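Local coordinates for protein phenylalanine--tRNA ligase beta subunit (Pyrococcus horikoshii, PDB 2CXI) that serves as the beta subunit of the tetrameric enzyme that charges tRNA(Phe) with phenylalanine, represented here by an N-terminal fragment that includes the B3/4 editing domain, at residues D99-G104 against E139-I144; Y199-D204 against L210-I215. All coordinates share one frame; numbering follows the deposited sequence.

In the fold
Contacts 1 and 2 lie in the same mixed beta sheet, with centres about 9 Å apart. Contact 1 sits where strands 103-110 and 140-146 begin. Contact 2 is the hairpin of strands 199-204 and 209-212. P214 joins them: its CB lies 3.6 Å from R101 CZ and also 3.6 Å from A141 CB. A second meeting point is I100 CG2 on P200 CG, at 3.9 Å. R137 adds a polar link, since its carbonyl O accepts R101 NH1 while its own NH1 binds P214 O and I215 O. Both contacts are remote from the predicted magnesium-binding residues, which belong to the B5 part of the fragment.

Contact 1 of 2, residues D99-G104 against E139-I144; sequences DIRPYG and EVAIGI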
ATOM      1  N   ASP A  99      25.054  -0.283  16.757  1.00 22.38           N
ATOM      2  CA  ASP A  99      26.213   0.138  17.522  1.00 23.24           C
ATOM      3  C   ASP A  99      26.367   1.645  17.417  1.00 23.19           C
ATOM      4  O   ASP A  99      27.438   2.195  17.673  1.00 23.75           O
ATOM      5  CB  ASP A  99      27.475  -0.602  17.024  1.00 25.16           C
ATOM      6  CG  ASP A  99      28.633  -0.534  18.019  1.00 29.70           C
ATOM      7  OD1 ASP A  99      28.385  -0.494  19.265  1.00 31.90           O
ATOM      8  OD2 ASP A  99      29.826  -0.496  17.620  1.00 34.36           O
ATOM      9  N   ILE A 100      25.282   2.342  17.056  1.00 21.49           N
ATOM     10  CA  ILE A 100      25.324   3.800  16.940  1.00 19.67           C
ATOM     11  C   ILE A 100      24.317   4.462  17.895  1.00 19.44           C
ATOM     12  O   ILE A 100      24.689   5.370  18.690  1.00 18.16           O
ATOM     13  CB  ILE A 100      25.078   4.248  15.437  1.00 21.06           C
ATOM     14  CG1 ILE A 100      26.130   3.618  14.501  1.00 20.59           C
ATOM     15  CG2 ILE A 100      24.992   5.797  15.312  1.00 20.79           C
ATOM     16  CD1 ILE A 100      25.832   3.759  12.995  1.00 19.69           C
ATOM     17  N   ARG A 101      23.054   4.030  17.807  1.00 18.03           N
ATOM     18  CA  ARG A 101      22.011   4.459  18.760  1.00 17.81           C
ATOM     19  C   ARG A 101      20.821   3.481  18.601  1.00 17.49           C
ATOM     20  O   ARG A 101      19.855   3.774  17.896  1.00 17.83           O
ATOM     21  CB  ARG A 101      21.615   5.927  18.533  1.00 17.11           C
ATOM     22  CG  ARG A 101      20.746   6.522  19.674  1.00 15.88           C
ATOM     23  CD  ARG A 101      20.533   8.054  19.582  1.00 17.16           C
ATOM     24  NE  ARG A 101      19.847   8.525  20.800  1.00 13.85           N
ATOM     25  CZ  ARG A 101      20.435   8.706  21.981  1.00 15.74           C
ATOM     26  NH1 ARG A 101      19.697   9.072  23.032  1.00 18.51           N
ATOM     27  NH2 ARG A 101      21.762   8.531  22.135  1.00 16.77           N
ATOM     28  N   PRO A 102      20.947   2.285  19.203  1.00 17.27           N
ATOM     29  CA  PRO A 102      20.186   1.117  18.739  1.00 16.57           C
ATOM     30  C   PRO A 102      18.665   1.185  18.844  1.00 17.23           C
ATOM     31  O   PRO A 102      17.998   0.684  17.929  1.00 19.03           O
ATOM     32  CB  PRO A 102      20.743  -0.040  19.600  1.00 17.36           C
ATOM     33  CG  PRO A 102      21.402   0.637  20.798  1.00 18.32           C
ATOM     34  CD  PRO A 102      21.902   1.940  20.275  1.00 16.50           C
ATOM     35  N   TYR A 103      18.111   1.783  19.911  1.00 16.08           N
ATOM     36  CA  TYR A 103      16.659   1.676  20.190  1.00 16.51           C
ATOM     37  C   TYR A 103      15.899   2.958  19.965  1.00 15.76           C
ATOM     38  O   TYR A 103      16.379   4.020  20.320  1.00 16.40           O
ATOM     39  CB  TYR A 103      16.383   1.173  21.622  1.00 17.10           C
ATOM     40  CG  TYR A 103      17.006  -0.177  21.842  1.00 18.37           C
ATOM     41  CD1 TYR A 103      16.460  -1.321  21.219  1.00 20.79           C
ATOM     42  CD2 TYR A 103      18.162  -0.326  22.627  1.00 19.90           C
ATOM     43  CE1 TYR A 103      17.067  -2.585  21.392  1.00 21.29           C
ATOM     44  CE2 TYR A 103      18.764  -1.569  22.815  1.00 18.75           C
ATOM     45  CZ  TYR A 103      18.209  -2.690  22.187  1.00 23.19           C
ATOM     46  OH  TYR A 103      18.799  -3.913  22.377  1.00 20.48           O
ATOM     47  N   GLY A 104      14.709   2.818  19.365  1.00 15.58           N
ATOM     48  CA  GLY A 104      13.681   3.867  19.227  1.00 14.41           C
ATOM     49  C   GLY A 104      12.346   3.230  19.636  1.00 14.58           C
ATOM     50  O   GLY A 104      12.042   2.053  19.301  1.00 14.67           O
ATOM     51  N   GLU A 139      21.645   8.380  27.116  1.00 16.02           N
ATOM     52  CA  GLU A 139      20.822   7.212  27.450  1.00 18.16           C
ATOM     53  C   GLU A 139      19.364   7.352  27.001  1.00 16.48           C
ATOM     54  O   GLU A 139      18.736   6.348  26.690  1.00 15.87           O
ATOM     55  CB  GLU A 139      20.917   6.863  28.958  1.00 17.47           C
ATOM     56  CG  GLU A 139      22.309   6.356  29.300  1.00 21.10           C
ATOM     57  CD  GLU A 139      22.542   6.127  30.786  1.00 27.02           C
ATOM     58  OE1 GLU A 139      23.736   6.221  31.214  1.00 36.92           O
ATOM     59  OE2 GLU A 139      21.566   5.805  31.544  1.00 35.73           O
ATOM     60  N   VAL A 140      18.845   8.587  27.011  1.00 16.06           N
ATOM     61  CA  VAL A 140      17.454   8.870  26.627  1.00 16.00           C
ATOM     62  C   VAL A 140      17.399  10.248  26.005  1.00 16.03           C
ATOM     63  O   VAL A 140      17.791  11.255  26.648  1.00 15.06           O
ATOM     64  CB  VAL A 140      16.457   8.850  27.848  1.00 15.92           C
ATOM     65  CG1 VAL A 140      15.030   9.264  27.374  1.00 15.00           C
ATOM     66  CG2 VAL A 140      16.390   7.504  28.485  1.00 17.96           C
ATOM     67  N   ALA A 141      16.940  10.304  24.749  1.00 15.53           N
ATOM     68  CA  ALA A 141      16.662  11.585  24.069  1.00 16.15           C
ATOM     69  C   ALA A 141      15.219  11.528  23.563  1.00 16.41           C
ATOM     70  O   ALA A 141      14.788  10.485  23.059  1.00 15.28           O
ATOM     71  CB  ALA A 141      17.660  11.805  22.892  1.00 15.39           C
ATOM     72  N   ILE A 142      14.470  12.605  23.752  1.00 14.96           N
ATOM     73  CA  ILE A 142      13.041  12.609  23.429  1.00 15.47           C
ATOM     74  C   ILE A 142      12.805  13.644  22.372  1.00 15.91           C
ATOM     75  O   ILE A 142      13.186  14.822  22.528  1.00 13.65           O
ATOM     76  CB  ILE A 142      12.157  12.919  24.692  1.00 15.77           C
ATOM     77  CG1 ILE A 142      12.384  11.835  25.754  1.00 13.93           C
ATOM     78  CG2 ILE A 142      10.617  13.088  24.316  1.00 13.47           C
ATOM     79  CD1 ILE A 142      12.001  12.295  27.220  1.00 16.50           C
ATOM     80  N   GLY A 143      12.145  13.215  21.310  1.00 15.46           N
ATOM     81  CA  GLY A 143      11.610  14.162  20.310  1.00 15.85           C
ATOM     82  C   GLY A 143      10.071  14.221  20.349  1.00 15.87           C
ATOM     83  O   GLY A 143       9.385  13.197  20.612  1.00 14.22           O
ATOM     84  N   ILE A 144       9.530  15.413  20.084  1.00 14.34           N
ATOM     85  CA  ILE A 144       8.072  15.586  19.939  1.00 16.03           C
ATOM     86  C   ILE A 144       7.770  16.327  18.651  1.00 15.89           C
ATOM     87  O   ILE A 144       8.485  17.271  18.276  1.00 15.66           O
ATOM     88  CB  ILE A 144       7.479  16.321  21.145  1.00 16.15           C
ATOM     89  CG1 ILE A 144       7.701  15.504  22.419  1.00 16.63           C
ATOM     90  CG2 ILE A 144       5.987  16.466  20.980  1.00 19.95           C
ATOM     91  CD1 ILE A 144       7.509  16.356  23.682  1.00 24.00           C
TER
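The guanidinium of R101 meets the start of strand 140-146 with its edge. V140 C and A141 N lie near the guanidinium plane, with V140 C 3.9 Å from R101 NH1. A141 CB comes in obliquely, 3.4 Å from R101 NH1. The ring of P214 covers one face of the group.

No hydrogen bond joins the two segments directly. R101 NH1 and A141 N are 3.5 Å apart, but both are donors. The polar partners of the guanidinium lie just outside: NH1 binds R137 O, NH2 binds R138 O, and NE binds T236 OG1. All three nitrogens are thus used, which fixes the rotation of the group. The R101 chain is extended, with CG anti to the backbone N (chi1 -168°), and this carries the buried charge across a backbone gap of 9.2 Å between the CA atoms of R101 and E139. The arrangement is an arginine bound to two backbone carbonyls ahead of strand 140-146. It joins the loop before strand 103-110 to the start of strand 140-146, two strands of the mixed sheet that carries the B3/4 region.

Contact 2 of 2, residues Y199-D204 against L210-I215; sequences YPLLID and LSMPPI
The carbonyl O of L202 accepts two backbone N-H groups. L210 N is 2.8 Å from L202 O and S211 N is 3.4 Å from it; both bonds are weak. In return L202 N donates to S211 O at 2.9 Å, nearly straight at 172°. Two residues of one strand, L210 and S211, thus stand opposite the single residue L202, a classic beta bulge in the antiparallel hairpin.

With CG anti to the backbone N (chi1 -171°), L202 brings CG and CD2 against L210. The two side chains cross, with L202 CD2 3.8 Å from L210 CD2. S211 OG lies alongside, 3.5 Å from L202 CB. An alanine in place of L202 would probably leave a gap beside L210 CB and CD2, where L202 CG and CD2 now pack.

The selenomethionine M212 lies side by side with Y199. Its SE is 5.2 Å from the Y199 ring centroid, an oblique Met-aromatic contact 59° off the ring normal. M212 CG presses on P200 O at 3.2 Å. P213 O in turn meets P200 CG at 3.3 Å. Neither of these two buried oxygens has a hydrogen-bonding partner in the model. Strand 209-212 ends at M212, and the peptide bond between P213 and P214 is cis.

Strand 154-159 pairs with the other edge of strand 199-204. Helix 176-182 packs on Y199 and M212 through L176. Strand 231-237 meets L202 and P213 at D234 and L210 at F232.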
ATOM      1  N   TYR A 199      25.061   8.555  10.815  1.00 22.76           N
ATOM      2  CA  TYR A 199      24.345   9.247  11.919  1.00 21.97           C
ATOM      3  C   TYR A 199      22.867   8.857  11.922  1.00 21.26           C
ATOM      4  O   TYR A 199      22.292   8.593  10.848  1.00 20.90           O
ATOM      5  CB  TYR A 199      24.490  10.770  11.828  1.00 21.96           C
ATOM      6  CG  TYR A 199      25.908  11.300  11.786  1.00 22.14           C
ATOM      7  CD1 TYR A 199      26.968  10.607  12.394  1.00 22.58           C
ATOM      8  CD2 TYR A 199      26.187  12.511  11.142  1.00 22.17           C
ATOM      9  CE1 TYR A 199      28.264  11.100  12.358  1.00 21.89           C
ATOM     10  CE2 TYR A 199      27.477  13.022  11.112  1.00 24.86           C
ATOM     11  CZ  TYR A 199      28.516  12.292  11.711  1.00 24.84           C
ATOM     12  OH  TYR A 199      29.785  12.798  11.695  1.00 23.72           O
ATOM     13  N   PRO A 200      22.247   8.787  13.105  1.00 21.11           N
ATOM     14  CA  PRO A 200      20.827   8.420  13.181  1.00 19.81           C
ATOM     15  C   PRO A 200      19.989   9.550  12.579  1.00 19.56           C
ATOM     16  O   PRO A 200      20.265  10.734  12.824  1.00 18.71           O
ATOM     17  CB  PRO A 200      20.554   8.301  14.704  1.00 19.26           C
ATOM     18  CG  PRO A 200      21.935   8.295  15.372  1.00 20.01           C
ATOM     19  CD  PRO A 200      22.827   9.064  14.443  1.00 20.15           C
ATOM     20  N   LEU A 201      18.993   9.179  11.794  1.00 18.81           N
ATOM     21  CA  LEU A 201      18.082  10.148  11.227  1.00 19.31           C
ATOM     22  C   LEU A 201      16.644   9.615  11.375  1.00 17.61           C
ATOM     23  O   LEU A 201      16.381   8.440  11.137  1.00 16.85           O
ATOM     24  CB  LEU A 201      18.436  10.384   9.748  1.00 19.77           C
ATOM     25  CG  LEU A 201      18.185  11.776   9.188  1.00 23.08           C
ATOM     26  CD1 LEU A 201      19.019  12.804   9.971  1.00 20.42           C
ATOM     27  CD2 LEU A 201      18.575  11.792   7.691  1.00 22.77           C
ATOM     28  N   LEU A 202      15.740  10.490  11.783  1.00 15.60           N
ATOM     29  CA  LEU A 202      14.306  10.169  11.852  1.00 15.38           C
ATOM     30  C   LEU A 202      13.606  10.882  10.683  1.00 15.78           C
ATOM     31  O   LEU A 202      13.612  12.097  10.626  1.00 14.99           O
ATOM     32  CB  LEU A 202      13.735  10.675  13.188  1.00 14.43           C
ATOM     33  CG  LEU A 202      12.301  10.251  13.556  1.00 14.61           C
ATOM     34  CD1 LEU A 202      12.073   8.663  13.573  1.00 13.78           C
ATOM     35  CD2 LEU A 202      11.860  10.957  14.873  1.00 12.32           C
ATOM     36  N   ILE A 203      13.031  10.118   9.761  1.00 16.31           N
ATOM     37  CA  ILE A 203      12.612  10.649   8.458  1.00 18.41           C
ATOM     38  C   ILE A 203      11.274  10.049   8.046  1.00 18.28           C
ATOM     39  O   ILE A 203      10.972   8.867   8.387  1.00 19.10           O
ATOM     40  CB  ILE A 203      13.747  10.401   7.390  1.00 18.18           C
ATOM     41  CG1 ILE A 203      13.381  11.045   6.040  1.00 20.25           C
ATOM     42  CG2 ILE A 203      13.984   8.961   7.119  1.00 22.44           C
ATOM     43  CD1 ILE A 203      14.613  11.273   5.121  1.00 20.87           C
ATOM     44  N   ASP A 204      10.433  10.830   7.374  1.00 17.17           N
ATOM     45  CA  ASP A 204       9.133  10.293   7.058  1.00 18.31           C
ATOM     46  C   ASP A 204       9.143   9.716   5.636  1.00 19.90           C
ATOM     47  O   ASP A 204      10.200   9.681   4.971  1.00 19.43           O
ATOM     48  CB  ASP A 204       7.971  11.268   7.332  1.00 17.69           C
ATOM     49  CG  ASP A 204       7.815  12.376   6.259  1.00 18.54           C
ATOM     50  OD1 ASP A 204       8.544  12.386   5.242  1.00 19.04           O
ATOM     51  OD2 ASP A 204       6.958  13.279   6.384  1.00 19.29           O
ATOM     52  N   LEU A 210      12.448  14.612  10.238  1.00 17.32           N
ATOM     53  CA  LEU A 210      11.976  15.047  11.545  1.00 16.37           C
ATOM     54  C   LEU A 210      13.102  15.559  12.437  1.00 16.65           C
ATOM     55  O   LEU A 210      12.982  16.644  13.007  1.00 17.29           O
ATOM     56  CB  LEU A 210      11.233  13.890  12.248  1.00 15.30           C
ATOM     57  CG  LEU A 210       9.776  13.682  11.865  1.00 14.86           C
ATOM     58  CD1 LEU A 210       9.705  13.060  10.434  1.00 13.00           C
ATOM     59  CD2 LEU A 210       9.154  12.743  12.921  1.00 12.81           C
ATOM     60  N   SER A 211      14.181  14.779  12.561  1.00 16.08           N
ATOM     61  CA  SER A 211      15.260  15.114  13.478  1.00 16.38           C
ATOM     62  C   SER A 211      16.483  14.253  13.188  1.00 17.09           C
ATOM     63  O   SER A 211      16.406  13.267  12.432  1.00 15.77           O
ATOM     64  CB  SER A 211      14.778  14.870  14.927  1.00 16.18           C
ATOM     65  OG  SER A 211      14.663  13.457  15.175  1.00 14.06           O
HETATM   66  N   MSE A 212      17.619  14.627  13.782  1.00 17.47           N
HETATM   67  CA  MSE A 212      18.744  13.725  13.869  1.00 19.73           C
HETATM   68  C   MSE A 212      18.996  13.389  15.341  1.00 17.55           C
HETATM   69  O   MSE A 212      19.680  14.167  16.028  1.00 16.49           O
HETATM   70  CB  MSE A 212      19.986  14.401  13.246  1.00 18.79           C
HETATM   71  CG  MSE A 212      21.271  13.652  13.505  1.00 20.10           C
HETATM   72 SE   MSE A 212      22.831  14.394  12.496  1.00 32.22          SE
HETATM   73  CE  MSE A 212      22.741  16.165  13.014  1.00 15.36           C
ATOM     74  N   PRO A 213      18.417  12.291  15.881  1.00 17.50           N
ATOM     75  CA  PRO A 213      18.702  11.936  17.291  1.00 16.57           C
ATOM     76  C   PRO A 213      20.208  11.671  17.520  1.00 16.52           C
ATOM     77  O   PRO A 213      20.885  11.129  16.624  1.00 17.24           O
ATOM     78  CB  PRO A 213      17.883  10.668  17.512  1.00 16.62           C
ATOM     79  CG  PRO A 213      16.747  10.762  16.492  1.00 16.30           C
ATOM     80  CD  PRO A 213      17.455  11.367  15.260  1.00 16.66           C
ATOM     81  N   PRO A 214      20.756  12.044  18.672  1.00 16.92           N
ATOM     82  CA  PRO A 214      20.084  12.789  19.738  1.00 16.57           C
ATOM     83  C   PRO A 214      20.477  14.264  19.729  1.00 17.08           C
ATOM     84  O   PRO A 214      20.665  14.869  20.804  1.00 17.28           O
ATOM     85  CB  PRO A 214      20.691  12.136  20.999  1.00 15.92           C
ATOM     86  CG  PRO A 214      22.155  11.879  20.591  1.00 16.05           C
ATOM     87  CD  PRO A 214      22.118  11.632  19.073  1.00 16.47           C
ATOM     88  N   ILE A 215      20.589  14.839  18.534  1.00 18.11           N
ATOM     89  CA  ILE A 215      21.231  16.144  18.314  1.00 18.09           C
ATOM     90  C   ILE A 215      20.238  17.312  18.212  1.00 18.04           C
ATOM     91  O   ILE A 215      20.252  18.204  19.051  1.00 20.37           O
ATOM     92  CB  ILE A 215      22.138  16.079  17.050  1.00 17.68           C
ATOM     93  CG1 ILE A 215      23.179  14.929  17.164  1.00 17.69           C
ATOM     94  CG2 ILE A 215      22.825  17.477  16.776  1.00 17.74           C
ATOM     95  CD1 ILE A 215      24.146  15.011  18.425  1.00 17.52           C
TER